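Local coordinates for putative extracellular solute-binding protein (Bordetella bronchiseptica, PDB 4P56) that binds mandelate and probably delivers it or a related acid in the periplasm to a TRAP-type membrane transporter, at residues A[27-33]-A[60-66]; A[77-81]-A[135-139]; A[101-105]-A[121-125]. One frame throughout, in Å; residues are numbered along the deposited sequence.

Contact 1 of 3, residues A[27-33]-A[60-66]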
ATOM      1  N   VAL A  27      -8.984 -28.410  -0.226  1.00 18.07           N
ATOM      2  CA  VAL A  27      -9.356 -27.150   0.428  1.00 18.18           C
ATOM      3  C   VAL A  27      -9.403 -25.981  -0.548  1.00 25.92           C
ATOM      4  O   VAL A  27      -8.407 -25.636  -1.197  1.00 22.54           O
ATOM      5  CB  VAL A  27      -8.398 -26.781   1.561  1.00 19.05           C
ATOM      6  CG1 VAL A  27      -8.739 -25.398   2.121  1.00 22.53           C
ATOM      7  CG2 VAL A  27      -8.455 -27.805   2.680  1.00 27.55           C
ATOM      8  N   GLU A  28     -10.579 -25.380  -0.626  1.00 22.32           N
ATOM      9  CA  GLU A  28     -10.815 -24.194  -1.414  1.00 15.66           C
ATOM     10  C   GLU A  28     -10.882 -23.015  -0.445  1.00 14.95           C
ATOM     11  O   GLU A  28     -11.718 -22.978   0.442  1.00 15.94           O
ATOM     12  CB  GLU A  28     -12.131 -24.356  -2.173  1.00 23.27           C
ATOM     13  CG  GLU A  28     -12.327 -23.353  -3.259  1.00 29.14           C
ATOM     14  CD  GLU A  28     -13.476 -23.722  -4.175  1.00 34.15           C
ATOM     15  OE1 GLU A  28     -14.526 -24.163  -3.670  1.00 31.51           O
ATOM     16  OE2 GLU A  28     -13.336 -23.553  -5.401  1.00 41.56           O
ATOM     17  N   LEU A  29      -9.973 -22.074  -0.600  1.00 13.75           N
ATOM     18  CA  LEU A  29      -9.938 -20.925   0.258  1.00 13.08           C
ATOM     19  C   LEU A  29     -10.728 -19.794  -0.379  1.00 13.22           C
ATOM     20  O   LEU A  29     -10.438 -19.383  -1.514  1.00 15.34           O
ATOM     21  CB  LEU A  29      -8.491 -20.518   0.471  1.00 12.09           C
ATOM     22  CG  LEU A  29      -7.630 -21.555   1.208  1.00 11.98           C
ATOM     23  CD1 LEU A  29      -6.137 -21.192   1.077  1.00 11.17           C
ATOM     24  CD2 LEU A  29      -8.025 -21.647   2.674  1.00 12.09           C
ATOM     25  N   THR A  30     -11.699 -19.251   0.325  1.00 13.46           N
ATOM     26  CA  THR A  30     -12.412 -18.136  -0.256  1.00 13.63           C
ATOM     27  C   THR A  30     -11.584 -16.857  -0.061  1.00 12.62           C
ATOM     28  O   THR A  30     -10.908 -16.684   0.965  1.00 11.93           O
ATOM     29  CB  THR A  30     -13.813 -17.962   0.350  1.00 14.36           C
ATOM     30  OG1 THR A  30     -13.732 -17.864   1.783  1.00 13.97           O
ATOM     31  CG2 THR A  30     -14.697 -19.157  -0.025  1.00 15.56           C
ATOM     32  N   LEU A  31     -11.667 -15.977  -1.055  1.00 12.66           N
ATOM     33  CA  LEU A  31     -10.949 -14.721  -1.112  1.00 11.91           C
ATOM     34  C   LEU A  31     -11.944 -13.587  -1.367  1.00 12.28           C
ATOM     35  O   LEU A  31     -12.703 -13.647  -2.318  1.00 13.11           O
ATOM     36  CB  LEU A  31      -9.932 -14.787  -2.254  1.00 11.74           C
ATOM     37  CG  LEU A  31      -9.324 -13.466  -2.684  1.00 11.28           C
ATOM     38  CD1 LEU A  31      -8.450 -12.857  -1.584  1.00 10.35           C
ATOM     39  CD2 LEU A  31      -8.513 -13.707  -3.972  1.00 11.45           C
ATOM     40  N   SER A  32     -11.966 -12.562  -0.517  1.00 11.77           N
ATOM     41  CA  SER A  32     -12.760 -11.374  -0.808  1.00 12.08           C
ATOM     42  C   SER A  32     -11.845 -10.224  -1.196  1.00 11.47           C
ATOM     43  O   SER A  32     -10.817 -10.013  -0.567  1.00 10.66           O
ATOM     44  CB  SER A  32     -13.612 -10.934   0.392  1.00 12.11           C
ATOM     45  OG  SER A  32     -14.470  -9.848   0.051  1.00 12.54           O
ATOM     46  N   SER A  33     -12.241  -9.482  -2.224  1.00 12.38           N
ATOM     47  CA  SER A  33     -11.516  -8.284  -2.639  1.00 14.51           C
ATOM     48  C   SER A  33     -12.387  -7.027  -2.612  1.00 11.96           C
ATOM     49  O   SER A  33     -13.552  -7.054  -3.044  1.00 12.85           O
ATOM     50  CB  SER A  33     -11.016  -8.477  -4.059  1.00 14.64           C
ATOM     51  OG  SER A  33     -10.569  -7.244  -4.565  1.00 11.97           O
ATOM     52  N   ARG A  60      -4.621 -29.359  -4.390  1.00 15.33           N
ATOM     53  CA  ARG A  60      -5.143 -29.610  -3.047  1.00 18.65           C
ATOM     54  C   ARG A  60      -5.548 -28.330  -2.326  1.00 16.70           C
ATOM     55  O   ARG A  60      -6.370 -28.365  -1.389  1.00 22.27           O
ATOM     56  CB  ARG A  60      -4.109 -30.358  -2.219  1.00 17.72           C
ATOM     57  CG  ARG A  60      -3.998 -31.809  -2.586  1.00 16.61           C
ATOM     58  CD  ARG A  60      -3.086 -32.525  -1.635  1.00 18.33           C
ATOM     59  NE  ARG A  60      -1.804 -31.851  -1.529  1.00 17.14           N
ATOM     60  CZ  ARG A  60      -0.740 -32.131  -2.277  1.00 21.46           C
ATOM     61  NH1 ARG A  60      -0.793 -33.081  -3.201  1.00 19.22           N
ATOM     62  NH2 ARG A  60       0.390 -31.450  -2.105  1.00 17.88           N
ATOM     63  N   VAL A  61      -4.957 -27.215  -2.739  1.00 15.40           N
ATOM     64  CA  VAL A  61      -5.287 -25.892  -2.203  1.00 12.93           C
ATOM     65  C   VAL A  61      -5.558 -24.946  -3.355  1.00 17.51           C
ATOM     66  O   VAL A  61      -4.716 -24.766  -4.218  1.00 19.29           O
ATOM     67  CB  VAL A  61      -4.146 -25.303  -1.312  1.00 13.29           C
ATOM     68  CG1 VAL A  61      -4.556 -23.955  -0.687  1.00 14.48           C
ATOM     69  CG2 VAL A  61      -3.783 -26.300  -0.208  1.00 15.63           C
ATOM     70  N   THR A  62      -6.753 -24.364  -3.380  1.00 14.78           N
ATOM     71  CA  THR A  62      -7.063 -23.350  -4.379  1.00 13.60           C
ATOM     72  C   THR A  62      -7.665 -22.119  -3.710  1.00 15.60           C
ATOM     73  O   THR A  62      -8.131 -22.192  -2.550  1.00 14.68           O
ATOM     74  CB  THR A  62      -8.032 -23.912  -5.403  1.00 21.12           C
ATOM     75  OG1 THR A  62      -9.226 -24.300  -4.728  1.00 19.92           O
ATOM     76  CG2 THR A  62      -7.416 -25.144  -6.072  1.00 24.31           C
ATOM     77  N   LEU A  63      -7.613 -20.997  -4.423  1.00 10.92           N
ATOM     78  CA  LEU A  63      -8.193 -19.727  -3.976  1.00 10.35           C
ATOM     79  C   LEU A  63      -9.401 -19.449  -4.850  1.00 18.20           C
ATOM     80  O   LEU A  63      -9.298 -19.484  -6.081  1.00 18.03           O
ATOM     81  CB  LEU A  63      -7.245 -18.571  -4.207  1.00 10.00           C
ATOM     82  CG  LEU A  63      -5.952 -18.380  -3.459  1.00 27.88           C
ATOM     83  CD1 LEU A  63      -5.403 -17.033  -3.906  1.00 18.09           C
ATOM     84  CD2 LEU A  63      -6.199 -18.439  -1.964  1.00 28.30           C
ATOM     85  N   ARG A  64     -10.548 -19.180  -4.239  1.00 12.67           N
ATOM     86  CA  ARG A  64     -11.745 -18.847  -5.017  1.00 11.48           C
ATOM     87  C   ARG A  64     -12.084 -17.400  -4.739  1.00 12.32           C
ATOM     88  O   ARG A  64     -12.373 -17.046  -3.595  1.00 10.89           O
ATOM     89  CB  ARG A  64     -12.908 -19.775  -4.647  1.00 14.64           C
ATOM     90  CG  ARG A  64     -14.299 -19.350  -5.179  1.00 16.73           C
ATOM     91  CD  ARG A  64     -15.274 -20.528  -5.295  1.00 17.50           C
ATOM     92  NE  ARG A  64     -15.396 -21.316  -4.070  1.00 21.57           N
ATOM     93  CZ  ARG A  64     -16.196 -21.024  -3.043  1.00 22.69           C
ATOM     94  NH1 ARG A  64     -16.987 -19.955  -3.083  1.00 16.86           N
ATOM     95  NH2 ARG A  64     -16.230 -21.823  -1.976  1.00 24.28           N
ATOM     96  N   LEU A  65     -12.010 -16.566  -5.769  1.00 11.01           N
ATOM     97  CA  LEU A  65     -12.407 -15.158  -5.654  1.00 11.72           C
ATOM     98  C   LEU A  65     -13.918 -14.993  -5.615  1.00 12.18           C
ATOM     99  O   LEU A  65     -14.627 -15.362  -6.551  1.00 11.78           O
ATOM    100  CB  LEU A  65     -11.853 -14.339  -6.810  1.00 10.92           C
ATOM    101  CG  LEU A  65     -12.187 -12.838  -6.815  1.00 12.64           C
ATOM    102  CD1 LEU A  65     -11.696 -12.080  -5.572  1.00 14.72           C
ATOM    103  CD2 LEU A  65     -11.618 -12.173  -8.065  1.00 13.34           C
ATOM    104  N   LEU A  66     -14.413 -14.460  -4.510  1.00 12.37           N
ATOM    105  CA  LEU A  66     -15.850 -14.266  -4.349  1.00 11.35           C
ATOM    106  C   LEU A  66     -16.271 -13.151  -5.308  1.00 12.19           C
ATOM    107  O   LEU A  66     -15.514 -12.211  -5.541  1.00 12.10           O
ATOM    108  CB  LEU A  66     -16.153 -13.887  -2.869  1.00 12.55           C
ATOM    109  CG  LEU A  66     -15.860 -15.002  -1.859  1.00 10.83           C
ATOM    110  CD1 LEU A  66     -15.925 -14.505  -0.399  1.00 10.80           C
ATOM    111  CD2 LEU A  66     -16.846 -16.169  -2.045  1.00 11.61           C
TER
HETATM  112  O   HOH W   1      -8.865 -27.089  -3.692  1.00 21.16           O
HETATM  113  O   HOH W   2     -14.683 -10.482  -3.509  1.00 11.20           O
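Strands 28-31 and 62-65 are the two parallel strands of a beta-alpha-beta unit whose connecting helix is 40-56, and this contact is the pairing that closes the unit. Backbone bonds alternate along it in the parallel manner: Leu29 N gives a nearly straight bond to Thr62 O (2.7 Å, 176° at the hydrogen), and Arg64 N returns one to Leu29 O (2.7 Å). Leu31 repeats the pattern, its N bonding to Arg64 O and its O receiving Leu66 N at 2.9 Å. Thr62 N bonds to Val27 O, and a water bridges that oxygen, by a weak bond, to Thr62 OG1. A second water links Ser33 N with Leu66 O where the strands part.

Side chains alternate between two faces. On one, Leu29, Leu31, Leu63 and Leu65 suit a surface that meets a helix: Leu31 lies on Met47 and Leu63 on Trp49 of helix 40-56. Leu29 CD1 meets Val61 CG1 at 3.6 Å, and Leu31 CD2 meets Leu65 CD1 at 3.9 Å.

The other face carries Glu28, Thr30, Thr62 and Arg64. Arg64 leaves with CG opposite its own N (chi1 168°) and bends at chi3, which swings the guanidinium toward the 28-31 side, beside Thr30 and within reach of Glu28. NE reaches Glu28 OE1 at 3.0 Å as a salt bridge, with a weak second bond from NH2. OE1 lies close to the guanidinium plane but is itself approached from above the carboxylate plane, the two planes standing 74° apart. Thr30 CG2 covers one guanidinium face, 3.6 Å from NH2.

The pairing is thus amphipathic: leucines line one face, Leu31 and Leu63 of them against the helix, while the exposed charged pair, steeply crossed and joined mainly through one oxygen, probably adds a modest electrostatic tie to a register already set by the backbone.

Contact 2 of 3, residues A[77-81]-A[135-139]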
ATOM      1  N   PHE A  77     -10.401  -7.062   7.550  1.00  8.73           N
ATOM      2  CA  PHE A  77      -9.532  -7.731   8.510  1.00  8.87           C
ATOM      3  C   PHE A  77     -10.390  -8.635   9.410  1.00  9.83           C
ATOM      4  O   PHE A  77     -10.115  -9.832   9.581  1.00 11.71           O
ATOM      5  CB  PHE A  77      -8.773  -6.707   9.362  1.00 12.69           C
ATOM      6  CG  PHE A  77      -7.731  -7.335  10.243  1.00 12.59           C
ATOM      7  CD1 PHE A  77      -8.092  -7.988  11.391  1.00 11.94           C
ATOM      8  CD2 PHE A  77      -6.392  -7.287   9.907  1.00 11.96           C
ATOM      9  CE1 PHE A  77      -7.147  -8.612  12.195  1.00 14.87           C
ATOM     10  CE2 PHE A  77      -5.417  -7.901  10.732  1.00 12.43           C
ATOM     11  CZ  PHE A  77      -5.803  -8.559  11.857  1.00 14.79           C
ATOM     12  N   ASP A  78     -11.429  -8.051   9.997  1.00 10.86           N
ATOM     13  CA  ASP A  78     -12.346  -8.824  10.835  1.00 11.31           C
ATOM     14  C   ASP A  78     -13.071  -9.946  10.057  1.00 10.91           C
ATOM     15  O   ASP A  78     -13.366 -10.996  10.633  1.00 11.99           O
ATOM     16  CB  ASP A  78     -13.373  -7.908  11.511  1.00 12.68           C
ATOM     17  CG  ASP A  78     -12.758  -7.071  12.633  1.00 19.56           C
ATOM     18  OD1 ASP A  78     -11.743  -7.511  13.201  1.00 23.04           O
ATOM     19  OD2 ASP A  78     -13.266  -5.970  12.916  1.00 23.71           O
ATOM     20  N   ALA A  79     -13.373  -9.722   8.782  1.00 10.18           N
ATOM     21  CA  ALA A  79     -14.011 -10.777   7.974  1.00 12.65           C
ATOM     22  C   ALA A  79     -13.142 -12.016   8.011  1.00 13.80           C
ATOM     23  O   ALA A  79     -13.649 -13.139   8.170  1.00 10.42           O
ATOM     24  CB  ALA A  79     -14.241 -10.331   6.561  1.00  9.85           C
ATOM     25  N   VAL A  80     -11.830 -11.826   7.911  1.00  9.51           N
ATOM     26  CA  VAL A  80     -10.917 -12.975   7.987  1.00  9.44           C
ATOM     27  C   VAL A  80     -10.848 -13.554   9.404  1.00 10.72           C
ATOM     28  O   VAL A  80     -10.993 -14.780   9.597  1.00 10.44           O
ATOM     29  CB  VAL A  80      -9.501 -12.623   7.409  1.00  8.89           C
ATOM     30  CG1 VAL A  80      -8.487 -13.697   7.740  1.00 10.24           C
ATOM     31  CG2 VAL A  80      -9.611 -12.444   5.920  1.00 11.25           C
ATOM     32  N   ARG A  81     -10.675 -12.673  10.396  1.00 10.35           N
ATOM     33  CA  ARG A  81     -10.536 -13.104  11.761  1.00 11.10           C
ATOM     34  C   ARG A  81     -11.774 -13.876  12.202  1.00 11.81           C
ATOM     35  O   ARG A  81     -11.670 -14.889  12.886  1.00 12.40           O
ATOM     36  CB  ARG A  81     -10.306 -11.895  12.676  1.00 14.11           C
ATOM     37  CG  ARG A  81      -9.914 -12.269  14.112  1.00 21.85           C
ATOM     38  CD  ARG A  81      -9.624 -10.982  14.903  1.00 26.45           C
ATOM     39  NE  ARG A  81     -10.719 -10.032  14.706  1.00 38.27           N
ATOM     40  CZ  ARG A  81     -11.964 -10.221  15.148  1.00 41.99           C
ATOM     41  NH1 ARG A  81     -12.278 -11.310  15.837  1.00 58.55           N
ATOM     42  NH2 ARG A  81     -12.902  -9.318  14.926  1.00 32.84           N
ATOM     43  N   HIS A 135      -0.767  -7.890  13.795  1.00 12.62           N
ATOM     44  CA  HIS A 135      -1.796  -8.604  13.011  1.00 13.99           C
ATOM     45  C   HIS A 135      -2.490  -9.675  13.864  1.00  9.72           C
ATOM     46  O   HIS A 135      -2.763 -10.779  13.398  1.00 12.80           O
ATOM     47  CB  HIS A 135      -1.169  -9.244  11.749  1.00 11.12           C
ATOM     48  CG  HIS A 135      -0.624  -8.240  10.787  1.00  7.38           C
ATOM     49  ND1 HIS A 135       0.555  -7.565  10.998  1.00  9.23           N
ATOM     50  CD2 HIS A 135      -1.140  -7.768   9.638  1.00  7.47           C
ATOM     51  CE1 HIS A 135       0.740  -6.701  10.008  1.00 12.63           C
ATOM     52  NE2 HIS A 135      -0.280  -6.803   9.185  1.00  7.24           N
ATOM     53  N   LYS A 136      -2.731  -9.353  15.139  1.00  9.42           N
ATOM     54  CA  LYS A 136      -3.263 -10.326  16.082  1.00 12.22           C
ATOM     55  C   LYS A 136      -4.532 -10.960  15.530  1.00 10.33           C
ATOM     56  O   LYS A 136      -5.399 -10.256  15.012  1.00 14.50           O
ATOM     57  CB  LYS A 136      -3.594  -9.637  17.407  1.00 11.81           C
ATOM     58  CG  LYS A 136      -4.130 -10.573  18.471  1.00 16.93           C
ATOM     59  CD  LYS A 136      -4.485  -9.818  19.759  1.00 25.18           C
ATOM     60  CE  LYS A 136      -4.734 -10.794  20.905  1.00 26.63           C
ATOM     61  NZ  LYS A 136      -5.143 -10.060  22.120  1.00 24.94           N
ATOM     62  N   GLY A 137      -4.640 -12.277  15.666  1.00 15.83           N
ATOM     63  CA  GLY A 137      -5.891 -12.973  15.418  1.00 18.05           C
ATOM     64  C   GLY A 137      -6.035 -13.567  14.021  1.00 17.62           C
ATOM     65  O   GLY A 137      -6.988 -14.295  13.763  1.00 12.27           O
ATOM     66  N   VAL A 138      -5.097 -13.262  13.129  1.00 10.08           N
ATOM     67  CA  VAL A 138      -5.053 -13.879  11.796  1.00  9.94           C
ATOM     68  C   VAL A 138      -3.606 -14.314  11.517  1.00  9.78           C
ATOM     69  O   VAL A 138      -2.670 -13.933  12.251  1.00 10.13           O
ATOM     70  CB  VAL A 138      -5.497 -12.917  10.669  1.00  9.37           C
ATOM     71  CG1 VAL A 138      -6.942 -12.400  10.918  1.00 11.08           C
ATOM     72  CG2 VAL A 138      -4.526 -11.747  10.542  1.00 10.34           C
ATOM     73  N   ARG A 139      -3.396 -15.132  10.493  1.00 10.27           N
ATOM     74  CA  ARG A 139      -2.026 -15.442  10.098  1.00 10.18           C
ATOM     75  C   ARG A 139      -1.591 -14.464   9.052  1.00  9.52           C
ATOM     76  O   ARG A 139      -2.279 -14.261   8.057  1.00  9.71           O
ATOM     77  CB  ARG A 139      -1.863 -16.864   9.577  1.00 12.01           C
ATOM     78  CG  ARG A 139      -0.488 -17.086   8.957  1.00 14.16           C
ATOM     79  CD  ARG A 139      -0.300 -18.498   8.418  1.00 15.28           C
ATOM     80  NE  ARG A 139       0.032 -19.408   9.507  1.00 23.19           N
ATOM     81  CZ  ARG A 139       1.264 -19.701   9.912  1.00 26.45           C
ATOM     82  NH1 ARG A 139       2.334 -19.196   9.302  1.00 15.26           N
ATOM     83  NH2 ARG A 139       1.424 -20.535  10.929  1.00 25.81           N
TER
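Phe77, Val138 and Arg81 bury the most surface here, where one side of helix 76-81 rests on the type II turn His135-Val138 that leads into strand 139-145. Phe77 points its ring at the turn, CG lying opposite the backbone N (chi1 -172°). Its far end, CZ, comes 3.6 Å from Lys136 O, which sits at the ring edge and in its plane, so the weakly positive rim hydrogens face the oxygen.

Val138 divides its methyls, CG2 mainly to the ring and CG1 mainly to the helix. CG2 approaches Phe77 CZ at 3.7 Å, whereas CG1 lies 3.8 Å from both Val80 CG1 and Arg81 CA. A short beta-branched residue suits this place, since its two methyls fill the angle between ring and helix backbone; Ile241 of strand 237-242 touches both Val80 and Val138.

Arg81 offers only its aliphatic part to the turn, CG standing 3.6 Å from Gly137 O. Its chain bends at chi3 and the guanidinium turns back to Asp78 one helical turn earlier, where NE and NH2 both bond to OD1, NH2 at 2.8 Å. Gly137 suits the turn because its positive phi (96°) is one that glycine adopts readily.

Apart from two backbone carbonyl oxygens the interface is apolar, made of methyls, methylenes and a ring edge, and the arginine's charge is probably balanced largely by Asp78 within the helix.

Contact 3 of 3, residues A[101-105]-A[121-125]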
ATOM      1  N   LEU A 101       3.855   0.329  13.321  1.00 11.21           N
ATOM      2  CA  LEU A 101       5.179  -0.179  13.000  1.00 12.29           C
ATOM      3  C   LEU A 101       5.444  -0.275  11.484  1.00 12.28           C
ATOM      4  O   LEU A 101       6.580  -0.410  11.091  1.00 10.51           O
ATOM      5  CB  LEU A 101       5.455  -1.560  13.646  1.00 11.22           C
ATOM      6  CG  LEU A 101       5.454  -1.566  15.182  1.00 11.98           C
ATOM      7  CD1 LEU A 101       5.755  -2.952  15.761  1.00 12.19           C
ATOM      8  CD2 LEU A 101       6.474  -0.564  15.674  1.00 18.54           C
ATOM      9  N   THR A 102       4.419  -0.249  10.647  1.00 10.82           N
ATOM     10  CA  THR A 102       4.657  -0.333   9.199  1.00  9.56           C
ATOM     11  C   THR A 102       5.179   0.968   8.585  1.00  9.57           C
ATOM     12  O   THR A 102       5.610   0.976   7.440  1.00  9.31           O
ATOM     13  CB  THR A 102       3.389  -0.751   8.427  1.00  9.24           C
ATOM     14  OG1 THR A 102       2.402   0.283   8.535  1.00  9.38           O
ATOM     15  CG2 THR A 102       2.854  -2.073   8.965  1.00  9.31           C
ATOM     16  N   LYS A 103       5.131   2.054   9.335  1.00  9.94           N
ATOM     17  CA  LYS A 103       5.389   3.368   8.774  1.00 10.01           C
ATOM     18  C   LYS A 103       6.856   3.604   8.340  1.00 12.27           C
ATOM     19  O   LYS A 103       7.113   4.503   7.561  1.00 10.16           O
ATOM     20  CB  LYS A 103       4.904   4.451   9.728  1.00 10.47           C
ATOM     21  CG  LYS A 103       3.361   4.598   9.714  1.00 16.16           C
ATOM     22  CD  LYS A 103       2.868   5.755  10.585  1.00 13.21           C
ATOM     23  CE  LYS A 103       1.334   5.891  10.487  1.00 17.73           C
ATOM     24  NZ  LYS A 103       0.823   7.114  11.200  1.00 12.25           N
ATOM     25  N   PHE A 104       7.802   2.805   8.833  1.00 10.31           N
ATOM     26  CA  PHE A 104       9.208   2.930   8.397  1.00 10.68           C
ATOM     27  C   PHE A 104       9.321   2.749   6.887  1.00 10.19           C
ATOM     28  O   PHE A 104      10.236   3.288   6.261  1.00 11.36           O
ATOM     29  CB  PHE A 104      10.083   1.876   9.081  1.00 14.66           C
ATOM     30  CG  PHE A 104       9.846   0.489   8.572  1.00 12.23           C
ATOM     31  CD1 PHE A 104       8.847  -0.297   9.118  1.00 10.14           C
ATOM     32  CD2 PHE A 104      10.590  -0.023   7.529  1.00 17.03           C
ATOM     33  CE1 PHE A 104       8.596  -1.553   8.663  1.00 10.45           C
ATOM     34  CE2 PHE A 104      10.347  -1.325   7.048  1.00 13.90           C
ATOM     35  CZ  PHE A 104       9.334  -2.085   7.599  1.00  9.96           C
ATOM     36  N   ALA A 105       8.403   1.983   6.289  1.00 10.03           N
ATOM     37  CA  ALA A 105       8.554   1.545   4.896  1.00  9.76           C
ATOM     38  C   ALA A 105       7.963   2.514   3.881  1.00 14.05           C
ATOM     39  O   ALA A 105       8.117   2.308   2.672  1.00 12.27           O
ATOM     40  CB  ALA A 105       7.910   0.179   4.694  1.00  9.65           C
ATOM     41  N   ALA A 121      10.304  -3.986   2.689  1.00  9.55           N
ATOM     42  CA  ALA A 121       9.334  -3.861   3.783  1.00  8.95           C
ATOM     43  C   ALA A 121       9.054  -5.205   4.432  1.00  8.88           C
ATOM     44  O   ALA A 121       9.068  -5.322   5.654  1.00  9.03           O
ATOM     45  CB  ALA A 121       8.039  -3.243   3.302  1.00  8.65           C
ATOM     46  N   TRP A 122       8.755  -6.215   3.625  1.00  8.72           N
ATOM     47  CA  TRP A 122       8.511  -7.546   4.173  1.00  8.72           C
ATOM     48  C   TRP A 122       9.736  -8.095   4.891  1.00  9.07           C
ATOM     49  O   TRP A 122       9.622  -8.643   5.980  1.00  9.20           O
ATOM     50  CB  TRP A 122       8.053  -8.551   3.107  1.00  8.59           C
ATOM     51  CG  TRP A 122       8.106  -9.927   3.685  1.00  8.71           C
ATOM     52  CD1 TRP A 122       9.003 -10.904   3.404  1.00 10.18           C
ATOM     53  CD2 TRP A 122       7.253 -10.438   4.723  1.00  8.72           C
ATOM     54  NE1 TRP A 122       8.757 -12.006   4.200  1.00  9.03           N
ATOM     55  CE2 TRP A 122       7.688 -11.739   5.017  1.00  8.92           C
ATOM     56  CE3 TRP A 122       6.160  -9.905   5.431  1.00  8.65           C
ATOM     57  CZ2 TRP A 122       7.068 -12.533   5.988  1.00  9.07           C
ATOM     58  CZ3 TRP A 122       5.553 -10.670   6.402  1.00  8.83           C
ATOM     59  CH2 TRP A 122       5.996 -11.984   6.673  1.00 13.30           C
ATOM     60  N   ASP A 123      10.899  -8.004   4.275  1.00  9.32           N
ATOM     61  CA  ASP A 123      12.084  -8.609   4.870  1.00 11.81           C
ATOM     62  C   ASP A 123      12.306  -7.968   6.244  1.00 10.65           C
ATOM     63  O   ASP A 123      12.657  -8.646   7.212  1.00 10.28           O
ATOM     64  CB  ASP A 123      13.320  -8.435   3.977  1.00 11.45           C
ATOM     65  CG  ASP A 123      13.358  -9.421   2.794  1.00 21.21           C
ATOM     66  OD1 ASP A 123      12.585 -10.396   2.787  1.00 17.82           O
ATOM     67  OD2 ASP A 123      14.183  -9.234   1.861  1.00 19.06           O
ATOM     68  N   THR A 124      12.066  -6.667   6.341  1.00  9.94           N
ATOM     69  CA  THR A 124      12.325  -5.943   7.598  1.00 10.28           C
ATOM     70  C   THR A 124      11.277  -6.370   8.638  1.00 10.17           C
ATOM     71  O   THR A 124      11.620  -6.661   9.798  1.00 10.58           O
ATOM     72  CB  THR A 124      12.264  -4.433   7.360  1.00 10.30           C
ATOM     73  OG1 THR A 124      13.305  -4.042   6.428  1.00 10.55           O
ATOM     74  CG2 THR A 124      12.428  -3.664   8.655  1.00 10.70           C
ATOM     75  N   TYR A 125      10.010  -6.390   8.213  1.00  9.72           N
ATOM     76  CA  TYR A 125       8.881  -6.741   9.087  1.00  9.69           C
ATOM     77  C   TYR A 125       9.043  -8.164   9.629  1.00  9.88           C
ATOM     78  O   TYR A 125       8.899  -8.412  10.815  1.00 10.24           O
ATOM     79  CB  TYR A 125       7.523  -6.595   8.344  1.00  9.27           C
ATOM     80  CG  TYR A 125       6.355  -6.337   9.303  1.00  9.40           C
ATOM     81  CD1 TYR A 125       5.685  -7.377   9.898  1.00  9.54           C
ATOM     82  CD2 TYR A 125       5.999  -5.045   9.664  1.00  9.49           C
ATOM     83  CE1 TYR A 125       4.640  -7.148  10.805  1.00  9.81           C
ATOM     84  CE2 TYR A 125       4.973  -4.806  10.573  1.00  9.74           C
ATOM     85  CZ  TYR A 125       4.294  -5.866  11.137  1.00  9.91           C
ATOM     86  OH  TYR A 125       3.273  -5.627  12.054  1.00 10.29           O
TER
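Phe104 and Thr124 meet in a buried packing where the 3-10 segment 101-105, in the connection between strand 87-91 and helix 114-129, packs back on that helix. The two side chains come from opposite directions. Thr124 CG2 reaches the far end of the ring, 3.5 Å from Phe104 CE2, and the ring continues toward the helix backbone until CZ lies 3.8 Å from Ala121 O, an oxygen in the ring plane at its edge. That carbonyl is already bonded to Tyr125 N within the helix, so the phenyl rim adds at most a weak electrostatic contact.

Residue size follows the spacing of the backbones. Ala105 CB and Ala121 CB touch at 3.7 Å, and these small side chains let the two backbones come together, with CA atoms 5.6 Å apart. Larger partners bridge the wider separation at the other end: Tyr125 sends its ring across, where Thr102 CG2 approaches CE2 at 3.8 Å, while Phe104 CE1 stands near the edge of the tyrosine ring.

A second shell surrounds these groups and probably helps to position them. Phe332 of helix 325-340 meets the Phe104 ring edge to face and also touches Thr124 and Ala105. The buried hydroxyls are satisfied nearby, Thr102 OG1 by Phe99 O and Thr124 OG1 by Ala120 O, which suits threonine to a place where its methyl must do the packing. Glu134 accepts from Tyr125 OH through one carboxylate oxygen and from Leu101 N through the other, tying both segments to one side chain. With CG between the backbone N and the carbonyl carbon (chi1 72°), the Phe104 ring folds beside its own chain, and Ala105 CB lies 3.7 Å above one face, offset toward the rim.

How the contacts relate
Contact 3 is the buried one, its centre about 11 Å from the centre of the chain, whereas contacts 1 and 2 lie farther out, at about 22 and 18 Å, and expose charged residues. No secondary-structure element is shared, but strand 62-65 of contact 1 and helix 76-81 of contact 2 are successive in the chain. Contacts 2 and 3 touch, His135 CE1 lying 3.4 Å from Tyr125 OH. Backbone hydrogen bonds and a salt bridge across the strands dominate contact 1; contacts 2 and 3 rely on side-chain packing, each with a phenylalanine rim near a carbonyl oxygen, and contact 2 keeps its salt bridge within one helix.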